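PDB 4I17: exported protein from Bacteroides fragilis, which is of unknown function but, as a tetratricopeptide repeat (TPR) protein, probably acts as an all-helical scaffold for binding peptides or protein partners. Local coordinates for residues A45-V50 with Y64-A68; Y58-A62 with A85-M89; A76-I80 with N109-L115. All coordinates share one frame. Where two conformers were deposited one is given. Residues are numbered along the deposited sequence.

Contact 1. Residues A45-V50 with Y64-A68; sequences AYNCGV and YFDIA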
# COMPACT_ATOMS: atom_id res chain seq x y z
N ALA A 45 9.59 22.05 10.37
CA ALA A 45 9.37 20.68 10.88
C ALA A 45 9.45 19.63 9.75
O ALA A 45 10.07 18.59 9.95
CB ALA A 45 8.04 20.58 11.58
N TYR A 46 8.83 19.90 8.59
CA TYR A 46 8.87 19.00 7.46
C TYR A 46 10.35 18.82 7.02
O TYR A 46 10.82 17.70 6.86
CB TYR A 46 7.96 19.49 6.30
CG TYR A 46 8.11 18.59 5.09
CD1 TYR A 46 7.43 17.38 5.02
CD2 TYR A 46 9.03 18.88 4.10
CE1 TYR A 46 7.66 16.48 3.98
CE2 TYR A 46 9.27 17.99 3.05
CZ TYR A 46 8.58 16.79 3.01
OH TYR A 46 8.79 15.90 1.99
N ASN A 47 11.09 19.95 6.84
CA ASN A 47 12.49 19.86 6.42
C ASN A 47 13.31 19.07 7.42
O ASN A 47 14.17 18.30 7.03
CB ASN A 47 13.08 21.26 6.27
CG ASN A 47 12.62 21.95 5.01
OD1 ASN A 47 12.21 21.31 4.02
ND2 ASN A 47 12.74 23.25 4.99
N CYS A 48 13.03 19.27 8.72
CA CYS A 48 13.74 18.60 9.82
C CYS A 48 13.50 17.09 9.75
O CYS A 48 14.44 16.31 9.89
CB CYS A 48 13.33 19.17 11.17
SG CYS A 48 14.41 18.70 12.54
N GLY A 49 12.25 16.68 9.45
CA GLY A 49 11.90 15.26 9.29
C GLY A 49 12.68 14.60 8.17
O GLY A 49 13.20 13.48 8.34
N VAL A 50 12.78 15.29 7.01
CA VAL A 50 13.56 14.77 5.86
C VAL A 50 15.04 14.63 6.27
O VAL A 50 15.66 13.61 5.98
CB VAL A 50 13.42 15.65 4.60
CG1 VAL A 50 14.27 15.10 3.45
CG2 VAL A 50 11.94 15.79 4.19
N TYR A 64 8.96 14.65 13.72
CA TYR A 64 8.89 15.91 13.00
C TYR A 64 7.82 15.88 11.91
O TYR A 64 7.07 16.86 11.79
CB TYR A 64 10.26 16.33 12.44
CG TYR A 64 11.14 16.75 13.59
CD1 TYR A 64 10.87 17.90 14.32
CD2 TYR A 64 12.18 15.92 14.03
CE1 TYR A 64 11.62 18.22 15.46
CE2 TYR A 64 12.94 16.24 15.15
CZ TYR A 64 12.65 17.39 15.87
OH TYR A 64 13.40 17.67 16.98
N PHE A 65 7.69 14.78 11.16
CA PHE A 65 6.59 14.75 10.17
C PHE A 65 5.22 14.86 10.88
O PHE A 65 4.31 15.47 10.34
CB PHE A 65 6.67 13.49 9.32
CG PHE A 65 7.86 13.46 8.39
CD1 PHE A 65 8.04 14.46 7.43
CD2 PHE A 65 8.78 12.41 8.44
CE1 PHE A 65 9.10 14.40 6.53
CE2 PHE A 65 9.84 12.35 7.53
CZ PHE A 65 9.98 13.33 6.56
N ASP A 66 5.11 14.34 12.12
CA ASP A 66 3.87 14.43 12.90
C ASP A 66 3.50 15.89 13.20
O ASP A 66 2.32 16.23 13.24
CB ASP A 66 4.02 13.65 14.22
CG ASP A 66 3.37 12.28 14.27
OD1 ASP A 66 2.28 12.11 13.66
OD2 ASP A 66 3.88 11.41 15.02
N ILE A 67 4.51 16.75 13.43
CA ILE A 67 4.32 18.19 13.70
C ILE A 67 3.70 18.80 12.47
O ILE A 67 2.69 19.49 12.57
CB ILE A 67 5.63 18.92 14.12
CG1 ILE A 67 6.17 18.37 15.47
CG2 ILE A 67 5.41 20.45 14.20
CD1 ILE A 67 7.60 18.89 15.86
N ALA A 68 4.26 18.51 11.29
CA ALA A 68 3.70 19.01 10.03
C ALA A 68 2.27 18.51 9.85
O ALA A 68 1.39 19.29 9.48
CB ALA A 68 4.57 18.58 8.85
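Tyr64 opens the contact on helix 58-70 and points at helix 42-54. Its CB lies 3.4 Å from Ala45 O and 3.6 Å from Gly49 N, so it rests directly on the backbone. The two CA atoms of Tyr64 and Gly49 are 4.8 Å apart. Cys48 SG sits over one face of the Tyr64 ring, 3.7 Å from its centroid and almost on the ring normal. This is a sulfur-aromatic contact. The Tyr64 side chain also touches Ser31 and Leu34 of helix 23-36.

Phe65 comes next and buries the most area. Gly49 CA lies over its ring face, 3.9 Å from the centroid, in a CH-pi contact. A CB on Gly49 would clash with the ring, so the missing side chain makes room for it. Tyr46 CE1 packs at the ring edge, 3.6 Å from Phe65 CE1. Val50 CG2 is 3.9 Å from the same Phe65 CE1. Asp66 turns elsewhere and forms a salt bridge with Lys82.

Ile67 CG2 meets Ala45 CB at 3.7 Å. Ala68 CB closes the contact, 4.3 Å from Tyr46 CB. The axes of segments 45-50 and 64-68 approach to 7.6 Å, at 155°. Such close antiparallel packing, with glycine and alanine against large aromatics, is characteristic of helices A and B within one TPR helical hairpin.

Contact 2. Residues Y58-A62 with A85-M89; sequences YKEAA and AYRDM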
# COMPACT_ATOMS: atom_id res chain seq x y z
N TYR A 58 15.43 7.71 12.35
CA TYR A 58 14.06 7.42 11.90
C TYR A 58 12.98 7.76 12.87
O TYR A 58 11.95 8.26 12.42
CB TYR A 58 13.90 5.97 11.45
CG TYR A 58 14.98 5.52 10.48
CD1 TYR A 58 15.19 6.19 9.28
CD2 TYR A 58 15.77 4.41 10.76
CE1 TYR A 58 16.20 5.81 8.41
CE2 TYR A 58 16.78 4.02 9.89
CZ TYR A 58 16.97 4.69 8.70
OH TYR A 58 17.93 4.28 7.83
N LYS A 59 13.16 7.51 14.19
CA LYS A 59 12.07 7.82 15.12
C LYS A 59 11.86 9.32 15.21
O LYS A 59 10.70 9.79 15.29
CB LYS A 59 12.32 7.20 16.52
CG LYS A 59 11.21 7.45 17.56
CD LYS A 59 9.86 6.79 17.19
CE LYS A 59 8.75 7.13 18.15
NZ LYS A 59 8.25 8.52 17.96
N GLU A 60 12.98 10.07 15.18
CA GLU A 60 12.96 11.53 15.21
C GLU A 60 12.25 12.05 13.95
O GLU A 60 11.41 12.94 14.05
CB GLU A 60 14.41 12.05 15.34
CG GLU A 60 15.12 11.51 16.58
CD GLU A 60 15.95 10.23 16.53
OE1 GLU A 60 15.54 9.22 15.89
OE2 GLU A 60 17.00 10.22 17.20
N ALA A 61 12.54 11.43 12.78
CA ALA A 61 11.90 11.83 11.51
C ALA A 61 10.36 11.75 11.64
O ALA A 61 9.65 12.74 11.37
CB ALA A 61 12.39 10.92 10.38
N ALA A 62 9.87 10.62 12.16
CA ALA A 62 8.44 10.39 12.34
C ALA A 62 7.85 11.47 13.27
O ALA A 62 6.80 12.02 12.95
CB ALA A 62 8.20 8.98 12.91
N ALA A 85 9.75 6.66 7.11
CA ALA A 85 10.55 6.52 8.32
C ALA A 85 10.27 5.17 8.97
O ALA A 85 11.20 4.48 9.37
CB ALA A 85 10.24 7.67 9.29
N TYR A 86 8.99 4.74 9.01
CA TYR A 86 8.62 3.43 9.58
C TYR A 86 9.10 2.27 8.69
O TYR A 86 9.54 1.27 9.24
CB TYR A 86 7.13 3.37 9.85
CG TYR A 86 6.81 4.06 11.16
CD1 TYR A 86 7.23 3.52 12.37
CD2 TYR A 86 6.09 5.25 11.19
CE1 TYR A 86 6.93 4.13 13.58
CE2 TYR A 86 5.81 5.89 12.40
CZ TYR A 86 6.22 5.32 13.59
OH TYR A 86 5.90 5.91 14.79
N ARG A 87 9.08 2.45 7.35
CA ARG A 87 9.61 1.48 6.38
C ARG A 87 11.12 1.28 6.67
O ARG A 87 11.61 0.16 6.72
CB ARG A 87 9.38 2.02 4.95
CG ARG A 87 9.67 1.02 3.81
CD ARG A 87 9.30 1.58 2.44
NE ARG A 87 10.09 2.77 2.10
CZ ARG A 87 9.61 3.84 1.48
NH1 ARG A 87 8.34 3.88 1.08
NH2 ARG A 87 10.40 4.88 1.24
N ASP A 88 11.84 2.39 6.90
CA ASP A 88 13.29 2.40 7.21
C ASP A 88 13.57 1.74 8.58
O ASP A 88 14.62 1.12 8.77
CB ASP A 88 13.82 3.82 7.18
CG ASP A 88 13.87 4.46 5.80
OD1 ASP A 88 14.00 3.73 4.81
OD2 ASP A 88 13.86 5.72 5.73
N MSE A 89 12.60 1.80 9.52
CA MSE A 89 12.67 1.10 10.82
C MSE A 89 12.24 -0.36 10.68
O MSE A 89 12.18 -1.08 11.70
CB MSE A 89 11.78 1.77 11.87
CG MSE A 89 12.41 3.02 12.48
SE MSE A 89 11.17 3.87 13.72
CE MSE A 89 10.34 5.28 12.64
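Tyr58 dominates this contact. Its chi1 is m (-49°), which lays the ring against the end of helix 75-88. Asp88 CB sits over the ring face, 3.5 Å from the centroid, in a CH-pi contact. The Tyr58 hydroxyl makes a weak hydrogen bond to a bound glycerol, probably from the crystallisation liquor.

Met89, modelled as selenomethionine, starts sideways with chi1 m. Its t chi2 extends the chain, and chi3 of -97° brings CE to 3.4 Å from Tyr58 O. Nearer its base, Met89 CG is 3.5 Å from Tyr58 CB. Tyr86 begins by pointing away, but its m rotamer swings the ring back. Tyr86 CE2 reaches Ala62 CB at 3.9 Å, and the side chain also touches Glu94 and Thr98 of helix 92-105.

Small residues fill the middle. Ala85 CB lies 3.6 Å from Tyr58 O and 4.0 Å from Ala61 CB. The contact joins helix B of one TPR to helix A of the next, the packing that stacks successive repeats into a solenoid.

Contact 3. Residues A76-I80 with N109-L115; sequences ANAYI and NATIEKL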
# COMPACT_ATOMS: atom_id res chain seq x y z
N ALA A 76 0.18 15.35 2.18
CA ALA A 76 0.55 14.11 1.48
C ALA A 76 2.04 13.81 1.65
O ALA A 76 2.40 12.67 1.96
CB ALA A 76 0.21 14.22 0.00
N ASN A 77 2.88 14.82 1.52
CA ASN A 77 4.32 14.62 1.70
C ASN A 77 4.68 14.26 3.13
O ASN A 77 5.59 13.46 3.34
CB ASN A 77 5.07 15.86 1.26
CG ASN A 77 5.12 15.97 -0.25
OD1 ASN A 77 5.21 14.97 -0.96
ND2 ASN A 77 4.96 17.17 -0.76
N ALA A 78 3.99 14.86 4.13
CA ALA A 78 4.26 14.59 5.55
C ALA A 78 3.85 13.15 5.91
O ALA A 78 4.59 12.47 6.62
CB ALA A 78 3.52 15.59 6.44
N TYR A 79 2.69 12.66 5.41
CA TYR A 79 2.31 11.25 5.65
C TYR A 79 3.27 10.29 4.95
O TYR A 79 3.59 9.26 5.53
CB TYR A 79 0.89 10.95 5.17
CG TYR A 79 -0.17 11.35 6.17
CD1 TYR A 79 -0.36 10.62 7.34
CD2 TYR A 79 -0.95 12.48 5.98
CE1 TYR A 79 -1.32 10.99 8.28
CE2 TYR A 79 -1.94 12.85 6.90
CZ TYR A 79 -2.11 12.10 8.05
OH TYR A 79 -3.07 12.46 8.95
N ILE A 80 3.71 10.61 3.72
CA ILE A 80 4.63 9.75 2.96
C ILE A 80 5.95 9.69 3.70
O ILE A 80 6.51 8.60 3.87
CB ILE A 80 4.79 10.23 1.49
CG1 ILE A 80 3.50 9.99 0.70
CG2 ILE A 80 6.02 9.57 0.79
CD1 ILE A 80 3.40 10.85 -0.58
N ASN A 109 -4.98 11.23 -3.51
CA ASN A 109 -3.62 11.72 -3.72
C ASN A 109 -2.90 10.60 -4.45
O ASN A 109 -2.84 9.49 -3.92
CB ASN A 109 -2.93 12.14 -2.39
CG ASN A 109 -1.48 12.50 -2.59
OD1 ASN A 109 -0.59 11.63 -2.58
ND2 ASN A 109 -1.21 13.78 -2.82
N ALA A 110 -2.44 10.86 -5.70
CA ALA A 110 -1.79 9.85 -6.55
C ALA A 110 -0.66 9.08 -5.84
O ALA A 110 -0.72 7.85 -5.82
CB ALA A 110 -1.25 10.48 -7.82
N THR A 111 0.34 9.77 -5.25
CA THR A 111 1.49 9.09 -4.66
C THR A 111 1.06 8.23 -3.42
O THR A 111 1.48 7.08 -3.36
CB THR A 111 2.65 10.06 -4.39
OG1 THR A 111 2.98 10.69 -5.65
CG2 THR A 111 3.90 9.35 -3.90
N ILE A 112 0.21 8.75 -2.50
CA ILE A 112 -0.24 7.95 -1.34
C ILE A 112 -1.04 6.72 -1.83
O ILE A 112 -0.81 5.61 -1.32
CB ILE A 112 -1.04 8.75 -0.29
CG1 ILE A 112 -0.19 9.87 0.32
CG2 ILE A 112 -1.56 7.82 0.84
CD1 ILE A 112 -0.98 10.81 1.18
N GLU A 113 -1.96 6.90 -2.81
CA GLU A 113 -2.72 5.75 -3.32
C GLU A 113 -1.79 4.72 -3.92
O GLU A 113 -2.04 3.53 -3.70
CB GLU A 113 -3.80 6.13 -4.34
CG GLU A 113 -5.02 6.78 -3.73
CD GLU A 113 -6.27 6.80 -4.60
OE1 GLU A 113 -6.21 6.40 -5.79
OE2 GLU A 113 -7.33 7.18 -4.06
N LYS A 114 -0.73 5.14 -4.66
CA LYS A 114 0.20 4.19 -5.27
C LYS A 114 0.89 3.38 -4.19
O LYS A 114 0.90 2.17 -4.28
CB LYS A 114 1.25 4.87 -6.17
CG LYS A 114 0.70 5.35 -7.51
CD LYS A 114 1.78 6.11 -8.29
CE LYS A 114 1.33 6.53 -9.67
NZ LYS A 114 0.31 7.61 -9.63
N LEU A 115 1.44 4.03 -3.14
CA LEU A 115 2.13 3.31 -2.06
C LEU A 115 1.21 2.34 -1.31
O LEU A 115 1.61 1.21 -0.99
CB LEU A 115 2.74 4.30 -1.08
CG LEU A 115 3.76 5.25 -1.72
CD1 LEU A 115 4.08 6.43 -0.79
CD2 LEU A 115 5.02 4.49 -2.13
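This is a loose, largely apolar contact between two helices that are not neighbours in sequence. It joins the start of helix 75-88 to the start of helix 110-129, near the surface. Helix 92-105 lies between them in the chain. The axes of helix segments 76-80 and 110-115 stay 10.0 Å apart and run roughly parallel, at 27°. Only 247 Å² is buried in total, and mostly side chains bridge the gap.

Ile80 and Ile112 form the centre. Their CA atoms are 6.7 Å apart, and Ile80 CG1 meets Ile112 CG1 at 3.7 Å. Ile112 CD1 reaches on to Ala76, 3.6 Å from its CA. The Ile112 side chain also packs on Ile103 of helix 92-105, so it links all three helices. Ile80 has two further partners. Its CD1 is 3.7 Å from Thr111 CG2, and its CG1 is 3.9 Å from Leu115 CD1. Leu115 in turn touches Leu99 of helix 92-105.

At the other end, Asn109 ND2 lies 3.2 Å from Ala76 CB. The Asn109 side chain also caps its own helix. It is the N-cap of helix 110-129, and its OD1 accepts from Ile112 N at 3.0 Å. The cap closes the first turn, which holds Thr111 and Ile112.

Near-parallel packing of this kind is characteristic of the A helices of consecutive TPR motifs. In TPR proteins these helices line the inner, concave face of the superhelix, which is often the ligand-binding groove.

How the contacts relate
The three contacts lie in the N-terminal half of the chain and cover three kinds of TPR packing. Contact 1 lies within one repeat. Contact 2 joins it to the next, and contact 3 joins that repeat to the one after. Contacts 1 and 2 share helix 58-70, with centres 11 Å apart. They touch where Gly49 O lies 3.4 Å from Ala61 CB. Contacts 2 and 3 share helix 75-88, with centres 16 Å apart. Contact 1 closes before contact 3 opens, centres 15 Å apart, yet Phe65 CB packs 3.6 Å from Ala78 O. Contact 2 alternates with both in sequence. Both shared helices thus serve two of these interfaces, linking successive repeats in the manner of a TPR solenoid.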